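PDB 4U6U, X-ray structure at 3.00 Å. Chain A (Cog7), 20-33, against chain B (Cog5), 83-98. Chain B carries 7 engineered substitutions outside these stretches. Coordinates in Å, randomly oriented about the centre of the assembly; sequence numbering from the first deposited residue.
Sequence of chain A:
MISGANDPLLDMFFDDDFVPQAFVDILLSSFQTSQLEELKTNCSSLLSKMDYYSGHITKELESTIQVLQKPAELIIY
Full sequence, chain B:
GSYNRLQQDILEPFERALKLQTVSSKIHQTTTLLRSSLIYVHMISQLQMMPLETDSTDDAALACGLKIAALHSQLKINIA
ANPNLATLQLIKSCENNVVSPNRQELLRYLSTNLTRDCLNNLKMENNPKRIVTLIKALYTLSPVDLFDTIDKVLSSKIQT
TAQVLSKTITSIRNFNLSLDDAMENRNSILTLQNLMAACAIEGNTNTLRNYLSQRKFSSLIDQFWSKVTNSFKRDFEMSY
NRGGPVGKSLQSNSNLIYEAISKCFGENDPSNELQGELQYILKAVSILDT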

# COMPACT_ATOMS: atom_id res chain seq x y z
N PRO A 20 -9.34 -1.61 33.10
CA PRO A 20 -9.94 -0.77 32.04
C PRO A 20 -9.99 -1.45 30.68
O PRO A 20 -11.06 -1.42 30.06
CB PRO A 20 -9.02 0.45 32.00
CG PRO A 20 -8.49 0.55 33.36
CD PRO A 20 -8.32 -0.87 33.86
N GLN A 21 -8.91 -2.07 30.22
CA GLN A 21 -8.93 -2.76 28.93
C GLN A 21 -10.08 -3.78 28.86
O GLN A 21 -10.70 -3.98 27.81
CB GLN A 21 -7.59 -3.45 28.65
CG GLN A 21 -6.64 -2.68 27.74
CD GLN A 21 -6.89 -2.94 26.27
OE1 GLN A 21 -8.00 -3.26 25.86
NE2 GLN A 21 -5.84 -2.82 25.47
N ALA A 22 -10.37 -4.41 29.98
CA ALA A 22 -11.40 -5.44 30.04
C ALA A 22 -12.78 -4.86 29.94
O ALA A 22 -13.62 -5.37 29.20
CB ALA A 22 -11.28 -6.24 31.31
N PHE A 23 -13.01 -3.77 30.67
CA PHE A 23 -14.35 -3.20 30.77
C PHE A 23 -14.90 -2.72 29.45
O PHE A 23 -16.06 -3.00 29.11
CB PHE A 23 -14.37 -2.02 31.76
CG PHE A 23 -15.66 -1.25 31.71
CD1 PHE A 23 -16.76 -1.69 32.42
CD2 PHE A 23 -15.79 -0.11 30.93
CE1 PHE A 23 -17.97 -1.00 32.37
CE2 PHE A 23 -16.99 0.57 30.87
CZ PHE A 23 -18.08 0.12 31.59
N VAL A 24 -14.08 -1.96 28.73
CA VAL A 24 -14.47 -1.39 27.44
C VAL A 24 -14.74 -2.52 26.45
O VAL A 24 -15.62 -2.44 25.60
CB VAL A 24 -13.38 -0.44 26.89
CG1 VAL A 24 -13.83 0.19 25.61
CG2 VAL A 24 -13.09 0.65 27.88
N ASP A 25 -13.94 -3.58 26.57
CA ASP A 25 -14.04 -4.71 25.67
C ASP A 25 -15.42 -5.37 25.77
O ASP A 25 -16.04 -5.66 24.75
CB ASP A 25 -12.93 -5.73 25.98
CG ASP A 25 -12.65 -6.66 24.82
OD1 ASP A 25 -12.93 -6.27 23.66
OD2 ASP A 25 -12.15 -7.78 25.06
N ILE A 26 -15.89 -5.60 27.00
CA ILE A 26 -17.17 -6.28 27.19
C ILE A 26 -18.28 -5.33 26.74
O ILE A 26 -19.30 -5.75 26.20
CB ILE A 26 -17.40 -6.76 28.68
CG1 ILE A 26 -17.69 -5.57 29.61
CG2 ILE A 26 -16.21 -7.57 29.17
CD1 ILE A 26 -17.87 -5.90 31.11
N LEU A 27 -18.06 -4.04 26.94
CA LEU A 27 -19.08 -3.04 26.68
C LEU A 27 -19.43 -2.93 25.20
O LEU A 27 -20.57 -3.18 24.80
CB LEU A 27 -18.63 -1.68 27.22
CG LEU A 27 -19.50 -0.49 26.79
CD1 LEU A 27 -20.89 -0.65 27.35
CD2 LEU A 27 -18.89 0.85 27.20
N LEU A 28 -18.43 -2.60 24.40
CA LEU A 28 -18.60 -2.39 22.97
C LEU A 28 -19.24 -3.58 22.26
O LEU A 28 -19.93 -3.42 21.25
CB LEU A 28 -17.24 -2.09 22.35
CG LEU A 28 -16.76 -0.66 22.16
CD1 LEU A 28 -17.52 0.27 23.06
CD2 LEU A 28 -15.28 -0.57 22.42
N SER A 29 -18.99 -4.78 22.79
CA SER A 29 -19.62 -5.99 22.30
C SER A 29 -21.12 -6.01 22.61
O SER A 29 -21.53 -6.56 23.63
CB SER A 29 -18.94 -7.20 22.92
OG SER A 29 -17.59 -7.20 22.53
N SER A 30 -21.92 -5.42 21.73
CA SER A 30 -23.38 -5.44 21.88
C SER A 30 -24.29 -5.05 20.69
O SER A 30 -25.37 -4.50 20.96
CB SER A 30 -23.75 -4.54 23.08
OG SER A 30 -25.15 -4.37 23.20
N PHE A 31 -23.95 -5.26 19.41
CA PHE A 31 -22.64 -5.57 18.84
C PHE A 31 -22.51 -4.58 17.69
O PHE A 31 -23.16 -3.54 17.72
CB PHE A 31 -22.50 -7.02 18.33
CG PHE A 31 -23.53 -7.43 17.29
CD1 PHE A 31 -24.83 -7.77 17.65
CD2 PHE A 31 -23.18 -7.48 15.94
CE1 PHE A 31 -25.76 -8.14 16.68
CE2 PHE A 31 -24.11 -7.85 14.98
CZ PHE A 31 -25.39 -8.18 15.35
N GLN A 32 -21.68 -4.87 16.69
CA GLN A 32 -21.34 -3.86 15.69
C GLN A 32 -22.35 -3.84 14.54
O GLN A 32 -23.51 -4.17 14.76
CB GLN A 32 -19.94 -4.13 15.12
CG GLN A 32 -19.79 -5.49 14.44
CD GLN A 32 -19.30 -5.36 13.01
OE1 GLN A 32 -19.17 -4.26 12.48
NE2 GLN A 32 -19.04 -6.50 12.38
N THR A 33 -21.89 -3.53 13.33
CA THR A 33 -22.74 -3.45 12.13
C THR A 33 -24.02 -2.62 12.28
O THR A 33 -24.87 -2.90 13.12
CB THR A 33 -23.16 -4.87 11.61
OG1 THR A 33 -23.71 -5.64 12.69
CG2 THR A 33 -21.97 -5.62 11.01
N PRO B 83 -2.30 1.61 20.74
CA PRO B 83 -2.11 0.20 20.43
C PRO B 83 -3.11 -0.68 21.19
O PRO B 83 -3.49 -1.75 20.73
CB PRO B 83 -0.68 -0.08 20.91
CG PRO B 83 -0.41 0.97 21.92
CD PRO B 83 -1.12 2.19 21.41
N ASN B 84 -3.53 -0.19 22.35
CA ASN B 84 -4.56 -0.85 23.13
C ASN B 84 -5.85 -1.08 22.33
O ASN B 84 -6.61 -2.02 22.60
CB ASN B 84 -4.83 -0.01 24.37
CG ASN B 84 -3.72 -0.14 25.40
OD1 ASN B 84 -3.15 -1.22 25.58
ND2 ASN B 84 -3.38 0.96 26.05
N LEU B 85 -6.08 -0.22 21.33
CA LEU B 85 -7.26 -0.29 20.46
C LEU B 85 -7.40 -1.60 19.70
O LEU B 85 -8.52 -2.06 19.44
CB LEU B 85 -7.24 0.86 19.45
CG LEU B 85 -8.16 2.07 19.60
CD1 LEU B 85 -8.68 2.47 18.24
CD2 LEU B 85 -9.30 1.78 20.53
N ALA B 86 -6.28 -2.19 19.31
CA ALA B 86 -6.27 -3.32 18.39
C ALA B 86 -6.87 -4.59 19.00
O ALA B 86 -7.57 -5.33 18.33
CB ALA B 86 -4.85 -3.60 17.92
N THR B 87 -6.60 -4.81 20.28
CA THR B 87 -6.99 -6.03 20.96
C THR B 87 -8.43 -5.99 21.51
O THR B 87 -8.70 -6.49 22.60
CB THR B 87 -6.00 -6.37 22.11
OG1 THR B 87 -6.24 -5.53 23.25
CG2 THR B 87 -4.57 -6.20 21.63
N LEU B 88 -9.35 -5.36 20.78
CA LEU B 88 -10.75 -5.34 21.20
C LEU B 88 -11.59 -6.13 20.21
O LEU B 88 -11.71 -5.72 19.06
CB LEU B 88 -11.23 -3.89 21.28
CG LEU B 88 -10.57 -3.00 22.34
CD1 LEU B 88 -11.01 -1.57 22.15
CD2 LEU B 88 -10.94 -3.45 23.73
N GLN B 89 -12.20 -7.23 20.65
CA GLN B 89 -13.02 -8.08 19.77
C GLN B 89 -14.27 -7.50 19.11
O GLN B 89 -15.14 -8.26 18.66
CB GLN B 89 -13.44 -9.37 20.49
CG GLN B 89 -12.36 -10.44 20.49
CD GLN B 89 -12.85 -11.76 21.07
OE1 GLN B 89 -13.82 -11.79 21.82
NE2 GLN B 89 -12.18 -12.85 20.72
N LEU B 90 -14.37 -6.18 19.05
CA LEU B 90 -15.49 -5.52 18.39
C LEU B 90 -14.91 -4.43 17.51
O LEU B 90 -15.59 -3.84 16.70
CB LEU B 90 -16.50 -4.98 19.39
CG LEU B 90 -17.90 -5.61 19.30
CD1 LEU B 90 -18.64 -5.08 18.10
CD2 LEU B 90 -17.89 -7.14 19.27
N ILE B 91 -13.63 -4.14 17.73
CA ILE B 91 -12.89 -3.29 16.83
C ILE B 91 -12.26 -4.14 15.73
O ILE B 91 -12.19 -3.72 14.58
CB ILE B 91 -11.79 -2.53 17.58
CG1 ILE B 91 -11.96 -1.04 17.38
CG2 ILE B 91 -10.39 -2.92 17.12
CD1 ILE B 91 -11.09 -0.25 18.33
N LYS B 92 -11.83 -5.34 16.09
CA LYS B 92 -11.37 -6.29 15.09
C LYS B 92 -12.54 -6.70 14.20
O LYS B 92 -12.39 -6.75 12.98
CB LYS B 92 -10.71 -7.50 15.76
CG LYS B 92 -9.26 -7.26 16.21
CD LYS B 92 -8.76 -8.35 17.17
CE LYS B 92 -7.26 -8.24 17.47
NZ LYS B 92 -6.40 -8.46 16.26
N SER B 93 -13.70 -6.95 14.80
CA SER B 93 -14.85 -7.42 14.05
C SER B 93 -15.34 -6.44 12.99
O SER B 93 -16.06 -6.82 12.07
CB SER B 93 -16.00 -7.75 14.99
OG SER B 93 -15.71 -8.91 15.74
N CYS B 94 -14.98 -5.17 13.11
CA CYS B 94 -15.30 -4.24 12.04
C CYS B 94 -14.02 -4.02 11.20
O CYS B 94 -14.10 -3.57 10.06
CB CYS B 94 -15.94 -2.94 12.55
SG CYS B 94 -15.01 -1.84 13.60
N GLU B 95 -12.86 -4.30 11.79
CA GLU B 95 -11.58 -4.15 11.09
C GLU B 95 -11.52 -5.04 9.84
O GLU B 95 -10.87 -4.68 8.85
CB GLU B 95 -10.40 -4.48 12.01
CG GLU B 95 -9.02 -4.51 11.34
CD GLU B 95 -8.49 -3.15 10.92
OE1 GLU B 95 -7.85 -3.08 9.84
OE2 GLU B 95 -8.69 -2.16 11.65
N ASN B 96 -12.18 -6.19 9.89
CA ASN B 96 -12.20 -7.08 8.73
C ASN B 96 -13.57 -7.13 8.04
O ASN B 96 -13.70 -7.67 6.95
CB ASN B 96 -11.73 -8.50 9.10
CG ASN B 96 -12.73 -9.27 9.92
OD1 ASN B 96 -13.68 -9.83 9.38
ND2 ASN B 96 -12.52 -9.32 11.22
N ASN B 97 -14.59 -6.56 8.67
CA ASN B 97 -15.94 -6.57 8.10
C ASN B 97 -16.27 -5.31 7.34
O ASN B 97 -17.16 -5.31 6.49
CB ASN B 97 -17.00 -6.75 9.19
CG ASN B 97 -17.21 -8.18 9.57
OD1 ASN B 97 -16.70 -9.09 8.91
ND2 ASN B 97 -18.00 -8.41 10.61
N VAL B 98 -15.57 -4.23 7.65
CA VAL B 98 -15.84 -2.97 6.97
C VAL B 98 -14.56 -2.42 6.34
O VAL B 98 -14.55 -2.09 5.16
CB VAL B 98 -16.46 -1.93 7.94
CG1 VAL B 98 -16.73 -0.63 7.21
CG2 VAL B 98 -17.74 -2.46 8.54

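This is a mixed contact in which one face of a short Cog7 helix and the irregular chain that follows it lie along a Cog5 segment that passes from a 3-10 turn through a loop into a helix, with three hydrogen bonds, two of them weak, towards one end and a leucine-centred apolar patch beyond them. The two backbones run in the same general sense: the CA atoms of A:Gln21, A:Asp25 and A:Ser29 lie nearest those of B:Asn84, B:Leu88 and B:Leu90, at 7.5, 5.6 and 5.7 Å. The four-residue spacing on chain A is that of a helix, whose successive turns bring A:Gln21, A:Asp25 and A:Leu28 to the same side.

At one end, the long side chain of A:Gln21 reaches the 3-10 segment of chain B. Its amide NE2 donates to the backbone O of B:Asn84 (3.1 Å) and, weakly, to OD1 of the same residue (3.1 Å); glutamine suits the place because its amide nitrogen carries two hydrogens. One turn on, the carboxylate of A:Asp25 supplies an acceptor where chain B offers a backbone donor: B:Gln89 N forms a weak hydrogen bond to A:Asp25 OD1 (3.2 Å).

Leucines provide most of the apolar part, their branched hydrocarbon side chains packing by van der Waals contact. A:Leu28 CD2 lies 4.4 Å from B:Leu88 CD1, and A:Leu28 CB lies 4.2 Å from B:Leu90 CB. B:Leu90 is the most covered residue of the contact, and its branched end also meets the loop beyond the helix: its CD1 lies 3.4 Å from A:Gln32 CB and 4.3 Å from A:Phe31 CB. A:Ser29, whose OG lies 3.3 Å from B:Leu90 CD2, turns its hydroxyl back to its own helix, where OG donates to A:Asp25 O (3.1 Å).

A:Gln32 then extends over the chain B helix, its OE1 3.5 Å from B:Cys94 CB. Its NE2 comes within 3.0 Å of B:Ser93 O, but the angle is too poor for a hydrogen bond, and the residue is poorly ordered.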